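PDB 1VZV: varicella-zoster virus protease from Human herpesvirus 3, which is a serine protease that probably cleaves the assembly protein once the spherical procapsid has formed, allowing the viral capsid to mature. Local coordinates for residues F62-V67 / S151-F156; L3-Y8 / V143-T148; I36-D41 / G49-I54; C133-R138 / D207-R212. One frame throughout, in Å; residues are numbered along the deposited sequence.

How the interactions relate
Interactions 1 and 2 are buried contacts whose centres lie about 4 Å apart; interaction 3 is partly buried and shares their mixed sheet. Interaction 2 joins strands 3-8 and 144-146 through main-chain bonds, interaction 3 pairs strands 37-40 and 47-56 more loosely, and strand 61-67 runs between the two pairs, bonded to 3-8 on one side and 47-56 on the other. Interaction 1 adds apolar cover to that middle strand, with no hydrogen bond between its segments. Interaction 4, also partly buried and about 17 Å from interaction 1 (centre to centre), differs most: a loop meets helix 205-216 through one arginine and a few valines, near the catalytic serine.

Interaction 1: residues F62-V67 / S151-F156; sequences FFLGIV and SSIEPF
The first torsions set CG of Phe62 anti to its backbone N (chi1 -172°) and CG of Phe156 beside its own N (chi1 -66°), and the two rings meet between the strand and the turn. The Phe62 ring drives its CE1-CZ rim at the face of Phe156, with CE1 above the centre of that ring. It is a T-shaped stack, the planes at 86° and the centroids 4.7 Å apart. On the neighbouring part of the Phe62 rim, Ile153 CG2 lies in the ring plane, 3.5 Å from CE2, the two side chains crossing at about a right angle. Further along strand 61-67, Leu64 CD1 reaches the CB of Ser152 at 4.1 Å and, more distantly, Ile153 CG2. Ser152 OG turns to other partners, bonding to Thr148 O and weakly to Tyr4 O. Ile153 to Phe156 form a type I turn, which brings Ile153 and Phe156 to the same Phe62 ring. Leu167 of helix 161-173 packs on both Phe62 and Ile153. With no hydrogen bond passing between the two segments, cohesion here rests on apolar and aromatic packing, and the edge-to-face stack is its one directional element.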
loop_
_atom_site.group_PDB
_atom_site.type_symbol
_atom_site.label_atom_id
_atom_site.label_comp_id
_atom_site.label_asym_id
_atom_site.label_seq_id
_atom_site.Cartn_x
_atom_site.Cartn_y
_atom_site.Cartn_z
ATOM N N PHE A 62 5.718 -11.452 -25.423
ATOM C CA PHE A 62 6.769 -11.265 -24.408
ATOM C C PHE A 62 7.431 -9.923 -24.691
ATOM O O PHE A 62 7.817 -9.661 -25.827
ATOM C CB PHE A 62 7.803 -12.387 -24.477
ATOM C CG PHE A 62 8.785 -12.368 -23.347
ATOM C CD1 PHE A 62 8.478 -12.964 -22.133
ATOM C CD2 PHE A 62 10.003 -11.720 -23.477
ATOM C CE1 PHE A 62 9.370 -12.907 -21.064
ATOM C CE2 PHE A 62 10.895 -11.661 -22.414
ATOM C CZ PHE A 62 10.578 -12.251 -21.209
ATOM N N PHE A 63 7.564 -9.073 -23.679
ATOM C CA PHE A 63 8.134 -7.754 -23.902
ATOM C C PHE A 63 9.297 -7.415 -23.041
ATOM O O PHE A 63 9.516 -8.012 -22.006
ATOM C CB PHE A 63 7.082 -6.660 -23.700
ATOM C CG PHE A 63 6.989 -6.116 -22.270
ATOM C CD1 PHE A 63 6.516 -6.903 -21.224
ATOM C CD2 PHE A 63 7.317 -4.801 -21.996
ATOM C CE1 PHE A 63 6.371 -6.385 -19.951
ATOM C CE2 PHE A 63 7.173 -4.289 -20.725
ATOM C CZ PHE A 63 6.701 -5.080 -19.706
ATOM N N LEU A 64 9.980 -6.363 -23.440
ATOM C CA LEU A 64 11.129 -5.859 -22.715
ATOM C C LEU A 64 10.923 -4.344 -22.731
ATOM O O LEU A 64 10.404 -3.787 -23.698
ATOM C CB LEU A 64 12.422 -6.279 -23.429
ATOM C CG LEU A 64 13.782 -5.888 -22.844
ATOM C CD1 LEU A 64 13.896 -6.311 -21.404
ATOM C CD2 LEU A 64 14.862 -6.557 -23.656
ATOM N N GLY A 65 11.241 -3.676 -21.646
ATOM C CA GLY A 65 11.032 -2.256 -21.662
ATOM C C GLY A 65 12.073 -1.595 -20.813
ATOM O O GLY A 65 12.820 -2.264 -20.085
ATOM N N ILE A 66 12.167 -0.281 -20.947
ATOM C CA ILE A 66 13.112 0.461 -20.152
ATOM C C ILE A 66 12.367 1.461 -19.245
ATOM O O ILE A 66 11.367 2.080 -19.647
ATOM C CB ILE A 66 14.215 1.117 -21.037
ATOM C CG1 ILE A 66 15.359 1.626 -20.169
ATOM C CG2 ILE A 66 13.662 2.247 -21.871
ATOM C CD1 ILE A 66 16.597 1.907 -20.948
ATOM N N VAL A 67 12.760 1.466 -17.974
ATOM C CA VAL A 67 12.201 2.356 -16.968
ATOM C C VAL A 67 13.406 3.149 -16.453
ATOM O O VAL A 67 14.221 2.674 -15.661
ATOM C CB VAL A 67 11.441 1.566 -15.836
ATOM C CG1 VAL A 67 10.995 2.495 -14.706
ATOM C CG2 VAL A 67 10.226 0.857 -16.428
ATOM N N SER A 151 19.351 -9.671 -18.365
ATOM C CA SER A 151 19.081 -10.152 -17.014
ATOM C C SER A 151 17.603 -10.114 -16.650
ATOM O O SER A 151 17.142 -10.865 -15.781
ATOM C CB SER A 151 19.866 -9.354 -16.008
ATOM O OG SER A 151 21.228 -9.574 -16.238
ATOM N N SER A 152 16.862 -9.225 -17.289
ATOM C CA SER A 152 15.448 -9.105 -17.027
ATOM C C SER A 152 14.808 -10.358 -17.545
ATOM O O SER A 152 13.964 -10.952 -16.894
ATOM C CB SER A 152 14.947 -7.920 -17.793
ATOM O OG SER A 152 15.886 -6.881 -17.614
ATOM N N ILE A 153 15.303 -10.806 -18.688
ATOM C CA ILE A 153 14.793 -11.994 -19.342
ATOM C C ILE A 153 15.513 -13.266 -18.965
ATOM O O ILE A 153 15.054 -14.353 -19.294
ATOM C CB ILE A 153 14.884 -11.877 -20.867
ATOM C CG1 ILE A 153 16.345 -11.762 -21.303
ATOM C CG2 ILE A 153 14.081 -10.683 -21.355
ATOM C CD1 ILE A 153 16.504 -11.782 -22.800
ATOM N N GLU A 154 16.635 -13.150 -18.282
ATOM C CA GLU A 154 17.369 -14.339 -17.922
ATOM C C GLU A 154 16.630 -15.443 -17.140
ATOM O O GLU A 154 16.889 -16.632 -17.384
ATOM C CB GLU A 154 18.638 -13.965 -17.205
ATOM C CG GLU A 154 19.477 -15.153 -16.965
ATOM C CD GLU A 154 20.343 -14.998 -15.759
ATOM O OE1 GLU A 154 19.767 -14.846 -14.652
ATOM O OE2 GLU A 154 21.590 -15.044 -15.917
ATOM N N PRO A 155 15.729 -15.076 -16.177
ATOM C CA PRO A 155 14.938 -16.005 -15.340
ATOM C C PRO A 155 13.694 -16.714 -15.868
ATOM O O PRO A 155 13.111 -17.510 -15.137
ATOM C CB PRO A 155 14.574 -15.149 -14.131
ATOM C CG PRO A 155 14.444 -13.798 -14.709
ATOM C CD PRO A 155 15.656 -13.714 -15.600
ATOM N N PHE A 156 13.232 -16.390 -17.072
ATOM C CA PHE A 156 12.059 -17.059 -17.640
ATOM C C PHE A 156 12.520 -18.410 -18.163
ATOM O O PHE A 156 12.985 -18.491 -19.289
ATOM C CB PHE A 156 11.495 -16.227 -18.780
ATOM C CG PHE A 156 10.945 -14.912 -18.333
ATOM C CD1 PHE A 156 9.638 -14.813 -17.883
ATOM C CD2 PHE A 156 11.758 -13.789 -18.271
ATOM C CE1 PHE A 156 9.161 -13.639 -17.373
ATOM C CE2 PHE A 156 11.278 -12.605 -17.758
ATOM C CZ PHE A 156 9.978 -12.534 -17.307
#

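Interaction 2: residues L3-Y8 / V143-T148; sequences LYVAGY and VNYDCT
Tyr4 and Asp146 form a hydrogen-bonded antiparallel pair, Tyr4 N giving to Asp146 O at 2.9 Å and Asp146 N to Tyr4 O at 2.9 Å; Tyr4 O also receives a weak bond from Ser152 OG. The same pattern recurs at Ala6 and Asn144, where Ala6 N reaches Asn144 O at 3.0 Å and Asn144 N reaches Ala6 O at 3.2 Å. All four bonds are fairly straight. Between them lies the non-hydrogen-bonded pair Val5 and Tyr145, whose side chains run side by side. Val5 CG1, anti to the backbone N (chi1 -169°), sits over the centre of the tyrosine ring in a CH-pi contact, 4.0 Å from the centroid, and also packs 3.8 Å from Val143 CB, while CG2 touches the ring's CD2 and CE2. The polar ends are met by other groups: Tyr145 OH by Leu106 O, and Asn144 ND2 by Ser152 O. At the end of the strand, Asp146 OD1 accepts from Cys147 N at 2.8 Å. Thr148 is the N-cap of helix 149-152; its side chain caps a backbone N there, and OG1 also bonds to Ser151 OG. The Tyr4 ring comes near Thr148, its CD1 3.5 Å from Thr148 N. This is regular antiparallel pairing at one margin of the mixed sheet, with Leu3 and Tyr145 packed against helix 96-105.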
loop_
_atom_site.group_PDB
_atom_site.type_symbol
_atom_site.label_atom_id
_atom_site.label_comp_id
_atom_site.label_asym_id
_atom_site.label_seq_id
_atom_site.Cartn_x
_atom_site.Cartn_y
_atom_site.Cartn_z
ATOM N N LEU A 3 16.372 0.504 -15.493
ATOM C CA LEU A 3 15.865 -0.774 -15.104
ATOM C C LEU A 3 15.238 -1.308 -16.354
ATOM O O LEU A 3 14.712 -0.554 -17.166
ATOM C CB LEU A 3 14.783 -0.619 -14.053
ATOM C CG LEU A 3 15.161 -0.452 -12.580
ATOM C CD1 LEU A 3 16.158 0.703 -12.417
ATOM C CD2 LEU A 3 13.882 -0.233 -11.752
ATOM N N TYR A 4 15.362 -2.605 -16.549
ATOM C CA TYR A 4 14.766 -3.244 -17.688
ATOM C C TYR A 4 13.758 -4.140 -17.059
ATOM O O TYR A 4 14.020 -4.726 -16.008
ATOM C CB TYR A 4 15.799 -4.050 -18.446
ATOM C CG TYR A 4 16.785 -3.154 -19.099
ATOM C CD1 TYR A 4 17.839 -2.613 -18.372
ATOM C CD2 TYR A 4 16.585 -2.721 -20.405
ATOM C CE1 TYR A 4 18.650 -1.657 -18.911
ATOM C CE2 TYR A 4 17.404 -1.752 -20.961
ATOM C CZ TYR A 4 18.428 -1.226 -20.200
ATOM O OH TYR A 4 19.215 -0.245 -20.730
ATOM N N VAL A 5 12.574 -4.160 -17.647
ATOM C CA VAL A 5 11.477 -4.984 -17.177
ATOM C C VAL A 5 11.135 -5.882 -18.357
ATOM O O VAL A 5 11.185 -5.426 -19.503
ATOM C CB VAL A 5 10.255 -4.116 -16.875
ATOM C CG1 VAL A 5 9.212 -4.911 -16.149
ATOM C CG2 VAL A 5 10.654 -2.917 -16.083
ATOM N N ALA A 6 10.851 -7.153 -18.095
ATOM C CA ALA A 6 10.482 -8.086 -19.153
ATOM C C ALA A 6 9.438 -9.055 -18.600
ATOM O O ALA A 6 9.491 -9.416 -17.428
ATOM C CB ALA A 6 11.697 -8.832 -19.649
ATOM N N GLY A 7 8.457 -9.427 -19.414
ATOM C CA GLY A 7 7.418 -10.336 -18.971
ATOM C C GLY A 7 6.446 -10.516 -20.111
ATOM O O GLY A 7 6.645 -9.944 -21.179
ATOM N N TYR A 8 5.413 -11.327 -19.911
ATOM C CA TYR A 8 4.402 -11.569 -20.934
ATOM C C TYR A 8 3.256 -10.606 -20.773
ATOM O O TYR A 8 2.692 -10.472 -19.687
ATOM C CB TYR A 8 3.799 -12.951 -20.794
ATOM C CG TYR A 8 4.715 -14.113 -21.016
ATOM C CD1 TYR A 8 4.932 -14.600 -22.285
ATOM C CD2 TYR A 8 5.255 -14.804 -19.943
ATOM C CE1 TYR A 8 5.635 -15.727 -22.490
ATOM C CE2 TYR A 8 5.964 -15.936 -20.140
ATOM C CZ TYR A 8 6.148 -16.398 -21.421
ATOM O OH TYR A 8 6.817 -17.579 -21.637
ATOM N N VAL A 143 6.061 -9.597 -13.506
ATOM C CA VAL A 143 7.242 -9.208 -14.254
ATOM C C VAL A 143 8.548 -9.267 -13.492
ATOM O O VAL A 143 8.560 -9.392 -12.279
ATOM C CB VAL A 143 7.085 -7.824 -14.892
ATOM C CG1 VAL A 143 6.103 -7.894 -16.003
ATOM C CG2 VAL A 143 6.668 -6.818 -13.879
ATOM N N ASN A 144 9.648 -9.241 -14.236
ATOM C CA ASN A 144 10.972 -9.255 -13.668
ATOM C C ASN A 144 11.637 -7.958 -14.102
ATOM O O ASN A 144 11.391 -7.460 -15.199
ATOM C CB ASN A 144 11.752 -10.472 -14.155
ATOM C CG ASN A 144 13.035 -10.703 -13.370
ATOM O OD1 ASN A 144 13.019 -10.844 -12.152
ATOM N ND2 ASN A 144 14.156 -10.757 -14.073
ATOM N N TYR A 145 12.389 -7.373 -13.174
ATOM C CA TYR A 145 13.133 -6.123 -13.352
ATOM C C TYR A 145 14.596 -6.424 -13.023
ATOM O O TYR A 145 14.865 -7.228 -12.122
ATOM C CB TYR A 145 12.713 -5.083 -12.309
ATOM C CG TYR A 145 11.309 -4.552 -12.335
ATOM C CD1 TYR A 145 10.245 -5.297 -11.843
ATOM C CD2 TYR A 145 11.064 -3.259 -12.772
ATOM C CE1 TYR A 145 8.960 -4.765 -11.784
ATOM C CE2 TYR A 145 9.794 -2.711 -12.719
ATOM C CZ TYR A 145 8.733 -3.463 -12.226
ATOM O OH TYR A 145 7.461 -2.907 -12.210
ATOM N N ASP A 146 15.527 -5.776 -13.722
ATOM C CA ASP A 146 16.970 -5.933 -13.452
ATOM C C ASP A 146 17.715 -4.792 -14.096
ATOM O O ASP A 146 17.080 -3.917 -14.678
ATOM C CB ASP A 146 17.544 -7.248 -13.971
ATOM C CG ASP A 146 18.613 -7.812 -13.056
ATOM O OD1 ASP A 146 19.340 -7.053 -12.409
ATOM O OD2 ASP A 146 18.712 -9.035 -12.956
ATOM N N CYS A 147 19.041 -4.805 -14.061
ATOM C CA CYS A 147 19.761 -3.698 -14.661
ATOM C C CYS A 147 20.490 -3.938 -15.958
ATOM O O CYS A 147 21.471 -3.268 -16.223
ATOM C CB CYS A 147 20.693 -3.034 -13.663
ATOM S SG CYS A 147 20.821 -3.964 -12.181
ATOM N N THR A 148 20.009 -4.868 -16.771
ATOM C CA THR A 148 20.600 -5.156 -18.068
ATOM C C THR A 148 19.530 -5.958 -18.786
ATOM O O THR A 148 18.967 -6.887 -18.204
ATOM C CB THR A 148 21.795 -6.079 -17.955
ATOM O OG1 THR A 148 21.353 -7.315 -17.400
ATOM C CG2 THR A 148 22.881 -5.499 -17.085
#

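Interaction 3: residues I36-D41 / G49-I54; sequences IPINID and GEVIAI
Ile38 N gives the straightest main-chain bond between these strands, to Gly49 O at 3.1 Å, although the donor stands well above the carbonyl plane. The other two are weak: Val51 N to Ile36 O, 2.9 Å and bent to 127° at the hydrogen, and Gly49 N to Ile38 O at 3.4 Å. Pro37, which has no N-H, faces Glu50 as a non-hydrogen-bonded pair with CA atoms 4.1 Å apart. Apolar contacts add to this uneven ladder. Ile36 sets its CB against Val51 CB, and its CD1 meets Ile54 CD1 at 3.7 Å, the two isoleucines crossing at about a right angle. Ile38 CG1 lies beside the backbone N (chi1 -85°) and meets Val51 CG2 at 4.1 Å, the side chains again crossing; Phe63 of strand 61-67 packs on both residues. Among the polar groups, Glu50 OE2 bonds to Tyr174 OH, while Asp41 OD1 bonds to His81 NE2 of the second subunit. The longer strand carries a classic beta bulge, Ile52 and Ala53 both opposing Leu64. Together the strands make a beta hairpin at the active site: Pro37 packs against His129 and Asp41 immediately precedes His42; with Ser110 these histidines form the Ser-His-His catalytic triad.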
loop_
_atom_site.group_PDB
_atom_site.type_symbol
_atom_site.label_atom_id
_atom_site.label_comp_id
_atom_site.label_asym_id
_atom_site.label_seq_id
_atom_site.Cartn_x
_atom_site.Cartn_y
_atom_site.Cartn_z
ATOM N N ILE A 36 5.328 2.276 -27.937
ATOM C CA ILE A 36 4.554 2.011 -26.734
ATOM C C ILE A 36 5.232 2.410 -25.449
ATOM O O ILE A 36 6.366 2.008 -25.193
ATOM C CB ILE A 36 4.220 0.538 -26.659
ATOM C CG1 ILE A 36 3.457 0.140 -27.913
ATOM C CG2 ILE A 36 3.390 0.248 -25.443
ATOM C CD1 ILE A 36 3.020 -1.295 -27.900
ATOM N N PRO A 37 4.531 3.186 -24.608
ATOM C CA PRO A 37 5.025 3.673 -23.323
ATOM C C PRO A 37 4.598 2.883 -22.086
ATOM O O PRO A 37 3.576 2.200 -22.065
ATOM C CB PRO A 37 4.486 5.092 -23.293
ATOM C CG PRO A 37 3.120 4.907 -23.853
ATOM C CD PRO A 37 3.330 3.939 -25.014
ATOM N N ILE A 38 5.386 3.051 -21.035
ATOM C CA ILE A 38 5.176 2.395 -19.762
ATOM C C ILE A 38 4.868 3.440 -18.692
ATOM O O ILE A 38 5.683 4.302 -18.388
ATOM C CB ILE A 38 6.445 1.563 -19.385
ATOM C CG1 ILE A 38 6.369 0.192 -20.035
ATOM C CG2 ILE A 38 6.633 1.431 -17.883
ATOM C CD1 ILE A 38 7.477 -0.720 -19.622
ATOM N N ASN A 39 3.661 3.416 -18.167
ATOM C CA ASN A 39 3.332 4.356 -17.120
ATOM C C ASN A 39 2.868 3.554 -15.918
ATOM O O ASN A 39 2.740 2.334 -16.001
ATOM C CB ASN A 39 2.306 5.412 -17.583
ATOM C CG ASN A 39 0.926 4.845 -17.849
ATOM O OD1 ASN A 39 0.510 3.865 -17.230
ATOM N ND2 ASN A 39 0.188 5.488 -18.758
ATOM N N ILE A 40 2.620 4.230 -14.810
ATOM C CA ILE A 40 2.199 3.587 -13.572
ATOM C C ILE A 40 0.712 3.849 -13.322
ATOM O O ILE A 40 0.279 4.968 -13.453
ATOM C CB ILE A 40 3.012 4.193 -12.396
ATOM C CG1 ILE A 40 4.508 3.955 -12.581
ATOM C CG2 ILE A 40 2.480 3.704 -11.052
ATOM C CD1 ILE A 40 5.331 4.693 -11.589
ATOM N N ASP A 41 -0.061 2.824 -12.981
ATOM C CA ASP A 41 -1.493 2.975 -12.672
ATOM C C ASP A 41 -2.329 3.375 -13.889
ATOM O O ASP A 41 -3.509 3.733 -13.750
ATOM C CB ASP A 41 -1.666 4.018 -11.530
ATOM C CG ASP A 41 -3.145 4.170 -11.015
ATOM O OD1 ASP A 41 -3.774 3.126 -10.717
ATOM O OD2 ASP A 41 -3.654 5.331 -10.859
ATOM N N GLY A 49 8.943 5.268 -18.690
ATOM C CA GLY A 49 9.825 4.467 -19.508
ATOM C C GLY A 49 9.076 4.134 -20.768
ATOM O O GLY A 49 8.024 4.737 -21.026
ATOM N N GLU A 50 9.607 3.210 -21.568
ATOM C CA GLU A 50 8.955 2.805 -22.812
ATOM C C GLU A 50 9.364 1.401 -23.259
ATOM O O GLU A 50 10.552 1.038 -23.197
ATOM C CB GLU A 50 9.247 3.807 -23.942
ATOM C CG GLU A 50 10.641 3.690 -24.601
ATOM C CD GLU A 50 10.716 4.381 -25.968
ATOM O OE1 GLU A 50 9.823 4.163 -26.809
ATOM O OE2 GLU A 50 11.668 5.145 -26.199
ATOM N N VAL A 51 8.375 0.610 -23.677
ATOM C CA VAL A 51 8.600 -0.750 -24.183
ATOM C C VAL A 51 9.574 -0.650 -25.374
ATOM O O VAL A 51 9.248 -0.024 -26.383
ATOM C CB VAL A 51 7.249 -1.387 -24.686
ATOM C CG1 VAL A 51 7.495 -2.463 -25.741
ATOM C CG2 VAL A 51 6.490 -1.994 -23.530
ATOM N N ILE A 52 10.754 -1.253 -25.264
ATOM C CA ILE A 52 11.696 -1.182 -26.370
ATOM C C ILE A 52 11.515 -2.294 -27.391
ATOM O O ILE A 52 12.094 -2.217 -28.462
ATOM C CB ILE A 52 13.184 -1.091 -25.907
ATOM C CG1 ILE A 52 13.723 -2.444 -25.492
ATOM C CG2 ILE A 52 13.329 -0.111 -24.746
ATOM C CD1 ILE A 52 15.055 -2.345 -24.770
ATOM N N ALA A 53 10.692 -3.298 -27.077
ATOM C CA ALA A 53 10.432 -4.426 -27.987
ATOM C C ALA A 53 9.430 -5.446 -27.447
ATOM O O ALA A 53 9.395 -5.723 -26.252
ATOM C CB ALA A 53 11.734 -5.142 -28.339
ATOM N N ILE A 54 8.651 -6.031 -28.354
ATOM C CA ILE A 54 7.633 -7.046 -28.027
ATOM C C ILE A 54 7.694 -8.142 -29.105
ATOM O O ILE A 54 7.676 -7.831 -30.295
ATOM C CB ILE A 54 6.158 -6.475 -28.087
ATOM C CG1 ILE A 54 6.055 -5.089 -27.445
ATOM C CG2 ILE A 54 5.198 -7.422 -27.373
ATOM C CD1 ILE A 54 4.639 -4.541 -27.393
#

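Interaction 4: residues C133-R138 / D207-R212; sequences CVVGRR and DVVAKR
Arg212 reaches from helix 205-216 to the backbone of the 133-138 loop, where its NH2 makes a weak hydrogen bond to Gly136 O. The bond is bent at the hydrogen, and its apparent length of 2.5 Å is doubtful at this resolution. The carbonyl oxygen of Arg138 lies over the centre of one guanidinium face, 3.3 Å above the plane; it sits on the face and is not hydrogen-bonded to NE or NH1, and it accepts a hydrogen bond from Thr141 OG1. Val208, one helical turn before Arg212, places CG1 over the opposite face, and the flat group thus lies between a loop carbonyl and a methyl of its own helix. A bend at chi2 (-77°) turns CD of Arg212 aside from an extended course. Val135 supplies the apolar half of the contact: its CG1 packs 3.7 Å from Val209 CG2 and 4.1 Å from Val208 CG1, while its CB lies 3.7 Å from Arg212 NH1. Two carbonyl oxygens close to the guanidinium would be expected to suit its positive charge. Farther out, Val134 O bonds to Ser108 OG, and Arg137 packs on the catalytic Ser110. As in related herpesvirus proteases, the loop carrying Arg137 and Arg138 probably contributes to the oxyanion hole. The loop leaves strand 129-133 beside strand 108-112 and passes to strand 144-146, with helix 205-216, the last of the chain, packed on it.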
loop_
_atom_site.group_PDB
_atom_site.type_symbol
_atom_site.label_atom_id
_atom_site.label_comp_id
_atom_site.label_asym_id
_atom_site.label_seq_id
_atom_site.Cartn_x
_atom_site.Cartn_y
_atom_site.Cartn_z
ATOM N N CYS A 133 1.762 -2.298 -11.889
ATOM C CA CYS A 133 0.767 -2.338 -10.825
ATOM C C CYS A 133 1.023 -3.507 -9.873
ATOM O O CYS A 133 1.968 -4.238 -10.074
ATOM C CB CYS A 133 -0.583 -2.535 -11.512
ATOM S SG CYS A 133 -0.556 -3.872 -12.785
ATOM N N VAL A 134 0.196 -3.688 -8.840
ATOM C CA VAL A 134 0.368 -4.828 -7.935
ATOM C C VAL A 134 0.112 -6.101 -8.735
ATOM O O VAL A 134 1.041 -6.841 -9.052
ATOM C CB VAL A 134 -0.584 -4.777 -6.750
ATOM C CG1 VAL A 134 -0.539 -6.073 -5.951
ATOM C CG2 VAL A 134 -0.185 -3.656 -5.870
ATOM N N VAL A 135 -1.142 -6.373 -9.069
ATOM C CA VAL A 135 -1.435 -7.550 -9.867
ATOM C C VAL A 135 -2.362 -7.150 -10.981
ATOM O O VAL A 135 -3.181 -6.247 -10.824
ATOM C CB VAL A 135 -2.043 -8.670 -9.057
ATOM C CG1 VAL A 135 -1.348 -8.750 -7.701
ATOM C CG2 VAL A 135 -3.554 -8.520 -8.963
ATOM N N GLY A 136 -2.197 -7.789 -12.127
ATOM C CA GLY A 136 -3.027 -7.453 -13.262
ATOM C C GLY A 136 -4.206 -8.375 -13.467
ATOM O O GLY A 136 -4.317 -9.445 -12.870
ATOM N N ARG A 137 -5.092 -7.941 -14.343
ATOM C CA ARG A 137 -6.286 -8.690 -14.697
ATOM C C ARG A 137 -5.915 -10.033 -15.361
ATOM O O ARG A 137 -6.674 -11.007 -15.243
ATOM C CB ARG A 137 -7.087 -7.877 -15.706
ATOM C CG ARG A 137 -6.768 -6.379 -15.699
ATOM C CD ARG A 137 -7.783 -5.621 -14.851
ATOM N NE ARG A 137 -9.134 -5.996 -15.257
ATOM C CZ ARG A 137 -9.586 -5.934 -16.510
ATOM N NH1 ARG A 137 -8.827 -5.434 -17.494
ATOM N NH2 ARG A 137 -10.824 -6.334 -16.767
ATOM N N ARG A 138 -4.776 -10.070 -16.076
ATOM C CA ARG A 138 -4.311 -11.269 -16.793
ATOM C C ARG A 138 -3.500 -12.290 -16.009
ATOM O O ARG A 138 -2.850 -11.954 -15.029
ATOM C CB ARG A 138 -3.637 -10.872 -18.101
ATOM C CG ARG A 138 -4.690 -10.395 -19.083
ATOM C CD ARG A 138 -4.200 -9.677 -20.343
ATOM N NE ARG A 138 -5.372 -9.119 -21.029
ATOM C CZ ARG A 138 -5.351 -8.244 -22.025
ATOM N NH1 ARG A 138 -4.206 -7.796 -22.532
ATOM N NH2 ARG A 138 -6.508 -7.832 -22.519
ATOM N N ASP A 207 0.413 -14.416 -2.730
ATOM C CA ASP A 207 0.125 -15.779 -3.198
ATOM C C ASP A 207 -0.320 -15.686 -4.646
ATOM O O ASP A 207 -0.031 -16.557 -5.450
ATOM C CB ASP A 207 -0.959 -16.454 -2.363
ATOM C CG ASP A 207 -0.520 -16.728 -0.926
ATOM O OD1 ASP A 207 0.656 -17.124 -0.702
ATOM O OD2 ASP A 207 -1.371 -16.553 -0.010
ATOM N N VAL A 208 -1.039 -14.622 -4.964
ATOM C CA VAL A 208 -1.483 -14.377 -6.314
ATOM C C VAL A 208 -0.207 -14.166 -7.107
ATOM O O VAL A 208 0.038 -14.871 -8.057
ATOM C CB VAL A 208 -2.322 -13.125 -6.371
ATOM C CG1 VAL A 208 -2.538 -12.708 -7.804
ATOM C CG2 VAL A 208 -3.618 -13.358 -5.645
ATOM N N VAL A 209 0.629 -13.228 -6.676
ATOM C CA VAL A 209 1.894 -12.969 -7.342
ATOM C C VAL A 209 2.786 -14.203 -7.305
ATOM O O VAL A 209 3.672 -14.365 -8.136
ATOM C CB VAL A 209 2.620 -11.801 -6.713
ATOM C CG1 VAL A 209 3.933 -11.564 -7.375
ATOM C CG2 VAL A 209 1.779 -10.590 -6.855
ATOM N N ALA A 210 2.565 -15.093 -6.353
ATOM C CA ALA A 210 3.367 -16.302 -6.306
ATOM C C ALA A 210 3.041 -17.130 -7.533
ATOM O O ALA A 210 3.926 -17.459 -8.295
ATOM C CB ALA A 210 3.072 -17.089 -5.061
ATOM N N LYS A 211 1.761 -17.403 -7.767
ATOM C CA LYS A 211 1.378 -18.222 -8.910
ATOM C C LYS A 211 1.472 -17.584 -10.295
ATOM O O LYS A 211 1.734 -18.309 -11.261
ATOM C CB LYS A 211 0.033 -18.932 -8.694
ATOM C CG LYS A 211 -1.186 -18.049 -8.720
ATOM C CD LYS A 211 -2.361 -18.666 -7.956
ATOM C CE LYS A 211 -2.150 -18.557 -6.427
ATOM N NZ LYS A 211 -0.769 -18.969 -5.922
ATOM N N ARG A 212 1.295 -16.262 -10.412
ATOM C CA ARG A 212 1.409 -15.589 -11.713
ATOM C C ARG A 212 2.870 -15.726 -12.135
ATOM O O ARG A 212 3.179 -15.862 -13.324
ATOM C CB ARG A 212 1.090 -14.107 -11.601
ATOM C CG ARG A 212 -0.290 -13.751 -11.074
ATOM C CD ARG A 212 -1.341 -13.940 -12.138
ATOM N NE ARG A 212 -2.622 -13.301 -11.825
ATOM C CZ ARG A 212 -2.821 -11.984 -11.722
ATOM N NH1 ARG A 212 -1.820 -11.109 -11.854
ATOM N NH2 ARG A 212 -4.039 -11.543 -11.451
#